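Side-chain contacts in exopolysaccharide biosynthesis protein (Pantoea stewartii subsp. stewartii DC283, PDB 6TGF), which modifies the glycan of bacterial biofilm, probably as a hydrolase, and has a bacteriophage tailspike-like parallel beta-helix fold: residues V89-A94 against A99-P104; V48-P53 against L71-A76. All coordinates share one frame; numbering follows the deposited sequence.

How the interactions relate
Both contacts lie in the N-terminal region matched to the Head binding family, far from the centre of the elongated chain, with their own centres about 10 Å apart. In sequence order interaction 2 closes before interaction 1 begins. Interaction 1 pairs the two strands of a hairpin within a five-stranded antiparallel sheet; strand 48-51, at the far end of that same sheet, supplies one side of interaction 2, and strand 69-74 of a separate four-stranded antiparallel sheet supplies the other. The two meet where Gln103 OE1 probably accepts a hydrogen bond from Ile73 N and Val89 packs on Ile73. Interaction 1 thus holds neighbouring strands within one sheet, whereas interaction 2, with these contacts to Ile73, joins that sheet to the other.

Interaction 1 (V89-A94 against A99-P104); sequences VFLRDA and AQITQP
One water binds both strands here: Val89 N and Gln100 NE2 each donate to it, at 2.9 Å for Val89 N, and the water in turn donates to Ile101 O. It lies at the open end of an antiparallel beta hairpin, strands 89-92 and 98-101, in the Head binding region, and bridges Val89 N and Ile101 O, which are 5.0 Å apart and too distant for a direct bond. Further along, Leu91 N donates to Ala99 O at 2.8 Å with a C=O...N angle of 164°, Ala99 N returns a bond to Leu91 O, and Ile101 N reaches Val89 O. Ala99 O is also approached by the CA-H of Phe90.

Phe90 and Gln100 form a non-hydrogen-bonded pair on one face of the sheet. The extended Gln100 side chain crosses the Phe90 side chain obliquely, with CB 3.6 Å from Phe90 CD1 and the amide plane turned 66° from the ring plane, while its NE2 carries on to the water. Ile43, Pro44 and Asp47 also touch the ring.

Val89, Leu91, Ala99 and Ile101 occupy the other face, where Leu122 of the neighbouring strand packs against Val89 and Leu91. Ile101 splits its branches between two partners. With chi1 at 48°, CG1 is flanked by the backbone N and C, and the further turn about the CB-CG1 bond lets CD1 meet Val89 CB at 3.7 Å; the other branch, CG2, meets Leu91 CB at 3.6 Å, the two side chains crossing at about a right angle.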
ATOM      1  N   VAL B  89     -10.891  26.156  66.378  1.00 42.45           N
ATOM      2  CA  VAL B  89      -9.772  25.377  65.766  1.00 41.79           C
ATOM      3  C   VAL B  89      -9.022  24.672  66.900  1.00 41.36           C
ATOM      4  O   VAL B  89      -8.722  25.340  67.907  1.00 41.16           O
ATOM      5  CB  VAL B  89      -8.825  26.282  64.954  1.00 41.70           C
ATOM      6  CG1 VAL B  89      -7.780  25.479  64.195  1.00 41.55           C
ATOM      7  CG2 VAL B  89      -9.585  27.187  64.001  1.00 41.99           C
ATOM      8  N   PHE B  90      -8.737  23.378  66.734  1.00 41.18           N
ATOM      9  CA  PHE B  90      -8.046  22.525  67.735  1.00 41.06           C
ATOM     10  C   PHE B  90      -6.694  22.074  67.171  1.00 40.93           C
ATOM     11  O   PHE B  90      -6.663  21.513  66.059  1.00 40.64           O
ATOM     12  CB  PHE B  90      -8.934  21.340  68.121  1.00 41.00           C
ATOM     13  CG  PHE B  90     -10.356  21.722  68.437  1.00 40.99           C
ATOM     14  CD1 PHE B  90     -10.693  22.259  69.669  1.00 41.06           C
ATOM     15  CD2 PHE B  90     -11.358  21.568  67.492  1.00 41.04           C
ATOM     16  CE1 PHE B  90     -12.001  22.621  69.952  1.00 41.24           C
ATOM     17  CE2 PHE B  90     -12.664  21.929  67.778  1.00 41.18           C
ATOM     18  CZ  PHE B  90     -12.984  22.455  69.007  1.00 41.30           C
ATOM     19  N   LEU B  91      -5.616  22.336  67.915  1.00 41.23           N
ATOM     20  CA  LEU B  91      -4.244  21.854  67.605  1.00 41.46           C
ATOM     21  C   LEU B  91      -4.072  20.459  68.210  1.00 42.06           C
ATOM     22  O   LEU B  91      -4.158  20.340  69.446  1.00 41.88           O
ATOM     23  CB  LEU B  91      -3.206  22.831  68.170  1.00 41.20           C
ATOM     24  CG  LEU B  91      -1.747  22.396  68.030  1.00 41.07           C
ATOM     25  CD1 LEU B  91      -1.332  22.310  66.570  1.00 40.91           C
ATOM     26  CD2 LEU B  91      -0.823  23.336  68.785  1.00 41.00           C
ATOM     27  N   ARG B  92      -3.851  19.451  67.360  1.00 43.13           N
ATOM     28  CA  ARG B  92      -3.486  18.068  67.766  1.00 44.34           C
ATOM     29  C   ARG B  92      -1.958  17.972  67.849  1.00 45.00           C
ATOM     30  O   ARG B  92      -1.296  18.419  66.895  1.00 44.71           O
ATOM     31  CB  ARG B  92      -4.050  17.053  66.768  1.00 44.63           C
ATOM     32  CG  ARG B  92      -3.659  15.612  67.054  1.00 45.15           C
ATOM     33  CD  ARG B  92      -4.209  14.676  65.997  1.00 45.48           C
ATOM     34  NE  ARG B  92      -3.380  14.649  64.799  1.00 45.54           N
ATOM     35  CZ  ARG B  92      -3.759  14.157  63.623  1.00 45.75           C
ATOM     36  NH1 ARG B  92      -4.972  13.653  63.469  1.00 45.95           N
ATOM     37  NH2 ARG B  92      -2.923  14.177  62.599  1.00 45.69           N
ATOM     38  N   ASP B  93      -1.428  17.411  68.941  1.00 46.08           N
ATOM     39  CA  ASP B  93       0.036  17.292  69.193  1.00 46.95           C
ATOM     40  C   ASP B  93       0.502  15.874  68.834  1.00 47.83           C
ATOM     41  O   ASP B  93      -0.343  15.057  68.409  1.00 47.76           O
ATOM     42  CB  ASP B  93       0.391  17.692  70.630  1.00 47.04           C
ATOM     43  CG  ASP B  93      -0.105  16.755  71.720  1.00 47.19           C
ATOM     44  OD1 ASP B  93      -0.551  15.635  71.391  1.00 47.02           O
ATOM     45  OD2 ASP B  93      -0.032  17.156  72.900  1.00 47.21           O
ATOM     46  N   ALA B  94       1.804  15.611  68.995  1.00 48.99           N
ATOM     47  CA  ALA B  94       2.486  14.336  68.661  1.00 49.89           C
ATOM     48  C   ALA B  94       1.792  13.156  69.349  1.00 50.74           C
ATOM     49  O   ALA B  94       1.520  12.148  68.665  1.00 50.74           O
ATOM     50  CB  ALA B  94       3.939  14.412  69.062  1.00 50.08           C
ATOM     51  N   ALA B  99      -5.919  20.567  72.084  1.00 43.62           N
ATOM     52  CA  ALA B  99      -6.149  21.852  72.778  1.00 43.43           C
ATOM     53  C   ALA B  99      -6.733  22.847  71.771  1.00 43.17           C
ATOM     54  O   ALA B  99      -6.246  22.874  70.625  1.00 43.08           O
ATOM     55  CB  ALA B  99      -4.862  22.357  73.378  1.00 43.34           C
ATOM     56  N   GLN B 100      -7.752  23.611  72.170  1.00 43.09           N
ATOM     57  CA  GLN B 100      -8.336  24.686  71.327  1.00 43.01           C
ATOM     58  C   GLN B 100      -7.395  25.892  71.378  1.00 42.82           C
ATOM     59  O   GLN B 100      -7.143  26.396  72.490  1.00 43.02           O
ATOM     60  CB  GLN B 100      -9.744  25.067  71.785  1.00 43.18           C
ATOM     61  CG  GLN B 100     -10.458  25.971  70.788  1.00 43.28           C
ATOM     62  CD  GLN B 100     -11.844  26.366  71.230  1.00 43.58           C
ATOM     63  OE1 GLN B 100     -12.437  25.756  72.118  1.00 44.11           O
ATOM     64  NE2 GLN B 100     -12.377  27.400  70.600  1.00 43.37           N
ATOM     65  N   ILE B 101      -6.899  26.323  70.215  1.00 42.59           N
ATOM     66  CA  ILE B 101      -5.911  27.437  70.084  1.00 42.59           C
ATOM     67  C   ILE B 101      -6.680  28.746  69.874  1.00 42.56           C
ATOM     68  O   ILE B 101      -7.795  28.700  69.318  1.00 42.58           O
ATOM     69  CB  ILE B 101      -4.867  27.159  68.976  1.00 42.62           C
ATOM     70  CG1 ILE B 101      -5.480  26.681  67.658  1.00 42.77           C
ATOM     71  CG2 ILE B 101      -3.819  26.175  69.469  1.00 42.73           C
ATOM     72  CD1 ILE B 101      -5.974  27.786  66.773  1.00 43.05           C
ATOM     73  N   THR B 102      -6.115  29.861  70.347  1.00 42.52           N
ATOM     74  CA  THR B 102      -6.673  31.234  70.209  1.00 42.52           C
ATOM     75  C   THR B 102      -6.275  31.803  68.843  1.00 42.14           C
ATOM     76  O   THR B 102      -5.084  31.704  68.488  1.00 42.38           O
ATOM     77  CB  THR B 102      -6.192  32.152  71.340  1.00 42.74           C
ATOM     78  OG1 THR B 102      -4.827  31.837  71.615  1.00 43.03           O
ATOM     79  CG2 THR B 102      -7.010  32.016  72.604  1.00 42.88           C
ATOM     80  N   GLN B 103      -7.237  32.379  68.117  1.00 41.58           N
ATOM     81  CA  GLN B 103      -7.018  33.032  66.801  1.00 41.15           C
ATOM     82  C   GLN B 103      -6.794  34.527  67.022  1.00 41.06           C
ATOM     83  O   GLN B 103      -7.275  35.085  68.006  1.00 41.23           O
ATOM     84  CB  GLN B 103      -8.208  32.762  65.882  1.00 41.17           C
ATOM     85  CG  GLN B 103      -8.470  31.279  65.660  1.00 40.97           C
ATOM     86  CD  GLN B 103      -9.385  31.033  64.487  1.00 41.00           C
ATOM     87  OE1 GLN B 103      -9.161  31.533  63.386  1.00 41.19           O
ATOM     88  NE2 GLN B 103     -10.429  30.255  64.713  1.00 40.89           N
ATOM     89  N   PRO B 104      -6.057  35.229  66.130  1.00 40.86           N
ATOM     90  CA  PRO B 104      -5.459  34.618  64.942  1.00 40.70           C
ATOM     91  C   PRO B 104      -4.261  33.715  65.265  1.00 40.27           C
ATOM     92  O   PRO B 104      -3.601  33.956  66.258  1.00 40.28           O
ATOM     93  CB  PRO B 104      -4.987  35.824  64.120  1.00 40.97           C
ATOM     94  CG  PRO B 104      -4.713  36.892  65.154  1.00 41.12           C
ATOM     95  CD  PRO B 104      -5.753  36.665  66.232  1.00 41.10           C
TER
HETATM   96  O   HOH W   1     -10.273  28.153  68.334  1.00 32.53           O

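Interaction 2 (V48-P53 against L71-A76)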
ATOM      1  N   VAL B  48     -12.548  17.828  60.915  1.00 40.45           N
ATOM      2  CA  VAL B  48     -11.468  16.995  60.302  1.00 39.79           C
ATOM      3  C   VAL B  48     -10.144  17.748  60.398  1.00 39.12           C
ATOM      4  O   VAL B  48     -10.132  18.947  60.667  1.00 38.90           O
ATOM      5  CB  VAL B  48     -11.794  16.651  58.834  1.00 39.81           C
ATOM      6  CG1 VAL B  48     -13.097  15.877  58.709  1.00 40.15           C
ATOM      7  CG2 VAL B  48     -11.823  17.889  57.948  1.00 39.69           C
ATOM      8  N   PRO B  49      -8.991  17.071  60.186  1.00 38.71           N
ATOM      9  CA  PRO B  49      -7.720  17.761  59.974  1.00 38.29           C
ATOM     10  C   PRO B  49      -7.759  18.568  58.667  1.00 37.97           C
ATOM     11  O   PRO B  49      -7.787  17.956  57.612  1.00 37.94           O
ATOM     12  CB  PRO B  49      -6.679  16.629  59.908  1.00 38.19           C
ATOM     13  CG  PRO B  49      -7.372  15.434  60.530  1.00 38.42           C
ATOM     14  CD  PRO B  49      -8.835  15.608  60.188  1.00 38.69           C
ATOM     15  N   ILE B  50      -7.793  19.902  58.767  1.00 37.71           N
ATOM     16  CA  ILE B  50      -7.870  20.837  57.601  1.00 37.60           C
ATOM     17  C   ILE B  50      -6.452  21.207  57.149  1.00 37.33           C
ATOM     18  O   ILE B  50      -6.293  21.553  55.963  1.00 37.41           O
ATOM     19  CB  ILE B  50      -8.723  22.087  57.916  1.00 37.80           C
ATOM     20  CG1 ILE B  50      -8.137  22.944  59.044  1.00 37.77           C
ATOM     21  CG2 ILE B  50     -10.164  21.693  58.205  1.00 37.96           C
ATOM     22  CD1 ILE B  50      -8.586  24.388  59.011  1.00 37.78           C
ATOM     23  N   LEU B  51      -5.471  21.154  58.059  1.00 37.16           N
ATOM     24  CA  LEU B  51      -4.040  21.452  57.779  1.00 36.92           C
ATOM     25  C   LEU B  51      -3.150  20.480  58.564  1.00 36.75           C
ATOM     26  O   LEU B  51      -3.383  20.313  59.775  1.00 36.70           O
ATOM     27  CB  LEU B  51      -3.743  22.906  58.160  1.00 37.04           C
ATOM     28  CG  LEU B  51      -4.533  23.967  57.396  1.00 37.16           C
ATOM     29  CD1 LEU B  51      -4.359  25.336  58.036  1.00 37.31           C
ATOM     30  CD2 LEU B  51      -4.123  24.008  55.931  1.00 37.19           C
ATOM     31  N   THR B  52      -2.171  19.875  57.883  1.00 36.72           N
ATOM     32  CA  THR B  52      -1.232  18.849  58.418  1.00 36.81           C
ATOM     33  C   THR B  52       0.194  19.276  58.072  1.00 36.92           C
ATOM     34  O   THR B  52       0.380  20.281  57.389  1.00 36.90           O
ATOM     35  CB  THR B  52      -1.600  17.465  57.866  1.00 36.72           C
ATOM     36  OG1 THR B  52      -1.379  17.481  56.456  1.00 36.71           O
ATOM     37  CG2 THR B  52      -3.031  17.071  58.160  1.00 36.66           C
ATOM     38  N   PRO B  53       1.246  18.554  58.534  1.00 37.10           N
ATOM     39  CA  PRO B  53       2.626  18.891  58.175  1.00 37.31           C
ATOM     40  C   PRO B  53       2.841  18.950  56.653  1.00 37.55           C
ATOM     41  O   PRO B  53       3.627  19.764  56.209  1.00 37.29           O
ATOM     42  CB  PRO B  53       3.449  17.753  58.800  1.00 37.36           C
ATOM     43  CG  PRO B  53       2.594  17.270  59.950  1.00 37.27           C
ATOM     44  CD  PRO B  53       1.177  17.391  59.433  1.00 37.13           C
ATOM     45  N   LEU B  71      -2.958  33.667  60.684  1.00 45.68           N
ATOM     46  CA  LEU B  71      -3.939  32.773  60.011  1.00 44.95           C
ATOM     47  C   LEU B  71      -5.275  32.826  60.765  1.00 44.47           C
ATOM     48  O   LEU B  71      -5.261  32.708  62.008  1.00 44.18           O
ATOM     49  CB  LEU B  71      -3.369  31.350  59.973  1.00 44.51           C
ATOM     50  CG  LEU B  71      -4.276  30.275  59.371  1.00 44.34           C
ATOM     51  CD1 LEU B  71      -4.556  30.551  57.900  1.00 44.39           C
ATOM     52  CD2 LEU B  71      -3.662  28.895  59.543  1.00 44.06           C
ATOM     53  N   TRP B  72      -6.376  33.002  60.028  1.00 44.18           N
ATOM     54  CA  TRP B  72      -7.775  32.999  60.540  1.00 43.96           C
ATOM     55  C   TRP B  72      -8.542  31.834  59.908  1.00 43.44           C
ATOM     56  O   TRP B  72      -8.439  31.662  58.681  1.00 43.17           O
ATOM     57  CB  TRP B  72      -8.470  34.331  60.232  1.00 44.43           C
ATOM     58  CG  TRP B  72      -8.082  35.481  61.109  1.00 44.63           C
ATOM     59  CD1 TRP B  72      -8.645  35.834  62.301  1.00 44.89           C
ATOM     60  CD2 TRP B  72      -7.069  36.466  60.839  1.00 44.75           C
ATOM     61  NE1 TRP B  72      -8.047  36.961  62.796  1.00 45.02           N
ATOM     62  CE2 TRP B  72      -7.077  37.374  61.920  1.00 44.97           C
ATOM     63  CE3 TRP B  72      -6.156  36.665  59.798  1.00 44.90           C
ATOM     64  CZ2 TRP B  72      -6.202  38.455  61.990  1.00 45.20           C
ATOM     65  CZ3 TRP B  72      -5.294  37.739  59.865  1.00 45.18           C
ATOM     66  CH2 TRP B  72      -5.318  38.620  60.947  1.00 45.31           C
ATOM     67  N   ILE B  73      -9.280  31.075  60.722  1.00 43.25           N
ATOM     68  CA  ILE B  73     -10.258  30.036  60.278  1.00 43.19           C
ATOM     69  C   ILE B  73     -11.642  30.483  60.761  1.00 43.58           C
ATOM     70  O   ILE B  73     -11.884  30.431  61.981  1.00 43.64           O
ATOM     71  CB  ILE B  73      -9.888  28.638  60.817  1.00 42.86           C
ATOM     72  CG1 ILE B  73      -8.388  28.345  60.716  1.00 42.57           C
ATOM     73  CG2 ILE B  73     -10.722  27.562  60.135  1.00 42.81           C
ATOM     74  CD1 ILE B  73      -7.856  28.279  59.302  1.00 42.53           C
ATOM     75  N   GLY B  74     -12.502  30.926  59.838  1.00 44.23           N
ATOM     76  CA  GLY B  74     -13.820  31.514  60.149  1.00 44.74           C
ATOM     77  C   GLY B  74     -14.964  30.719  59.546  1.00 45.01           C
ATOM     78  O   GLY B  74     -14.692  29.759  58.798  1.00 44.77           O
ATOM     79  N   ARG B  75     -16.203  31.112  59.862  1.00 45.62           N
ATOM     80  CA  ARG B  75     -17.445  30.472  59.356  1.00 46.23           C
ATOM     81  C   ARG B  75     -17.506  30.623  57.833  1.00 46.17           C
ATOM     82  O   ARG B  75     -17.152  31.710  57.334  1.00 46.03           O
ATOM     83  CB  ARG B  75     -18.686  31.112  59.984  1.00 47.04           C
ATOM     84  CG  ARG B  75     -19.975  30.345  59.716  1.00 47.65           C
ATOM     85  CD  ARG B  75     -21.232  31.133  60.027  1.00 48.39           C
ATOM     86  NE  ARG B  75     -20.968  32.306  60.848  1.00 48.54           N
ATOM     87  CZ  ARG B  75     -20.988  33.566  60.421  1.00 49.01           C
ATOM     88  NH1 ARG B  75     -21.275  33.855  59.162  1.00 49.19           N
ATOM     89  NH2 ARG B  75     -20.723  34.541  61.269  1.00 49.30           N
ATOM     90  N   ALA B  76     -17.953  29.575  57.136  1.00 46.19           N
ATOM     91  CA  ALA B  76     -18.156  29.560  55.669  1.00 46.67           C
ATOM     92  C   ALA B  76     -19.146  30.668  55.286  1.00 47.60           C
ATOM     93  O   ALA B  76     -20.264  30.677  55.841  1.00 48.07           O
ATOM     94  CB  ALA B  76     -18.640  28.201  55.228  1.00 46.54           C
TER
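Ile50 and Leu51, though consecutive, both send their side chains toward strand 69-74, because the chain turns a corner at Ile50 and the two residues form a classic beta bulge opposite Leu122. An extended strand would point successive side chains to opposite faces; the bulge instead presents two neighbouring apolar groups to one buried interface. They meet two residues that alternate normally: Leu71 and Ile73 lie two apart on their strand and so share a face.

The backbones stay well separated, with the nearest CA atoms, of Ile50 and Ile73, 9.9 Å apart, and no hydrogen bond crosses. Only methyl ends bridge the interval, each pair tip to tip. Ile50 CD1 meets Ile73 CD1 at 4.0 Å and stands equally far from Ile73 CG2, so one methyl rests against both branches of its partner. Leu51 CD1 reaches Leu71 CD2 at 3.9 Å. On strand 69-74, Leu71 has CG anti to the backbone N (chi1 177°), which extends the side chain across the gap and lets CD2 meet Leu51. This is van der Waals packing between sheets, a small piece of the domain's apolar core.

Other elements close in around the four residues. Strand 121-124 flanks the bulge through Leu122 and Ala124, Met130 of strand 129-134 touches both Leu71 and Ile73, and Ile105 and Leu107 of strand 105-107 lie against Leu71; helices 53-57 and 61-66 make up much of the connection between the two segments.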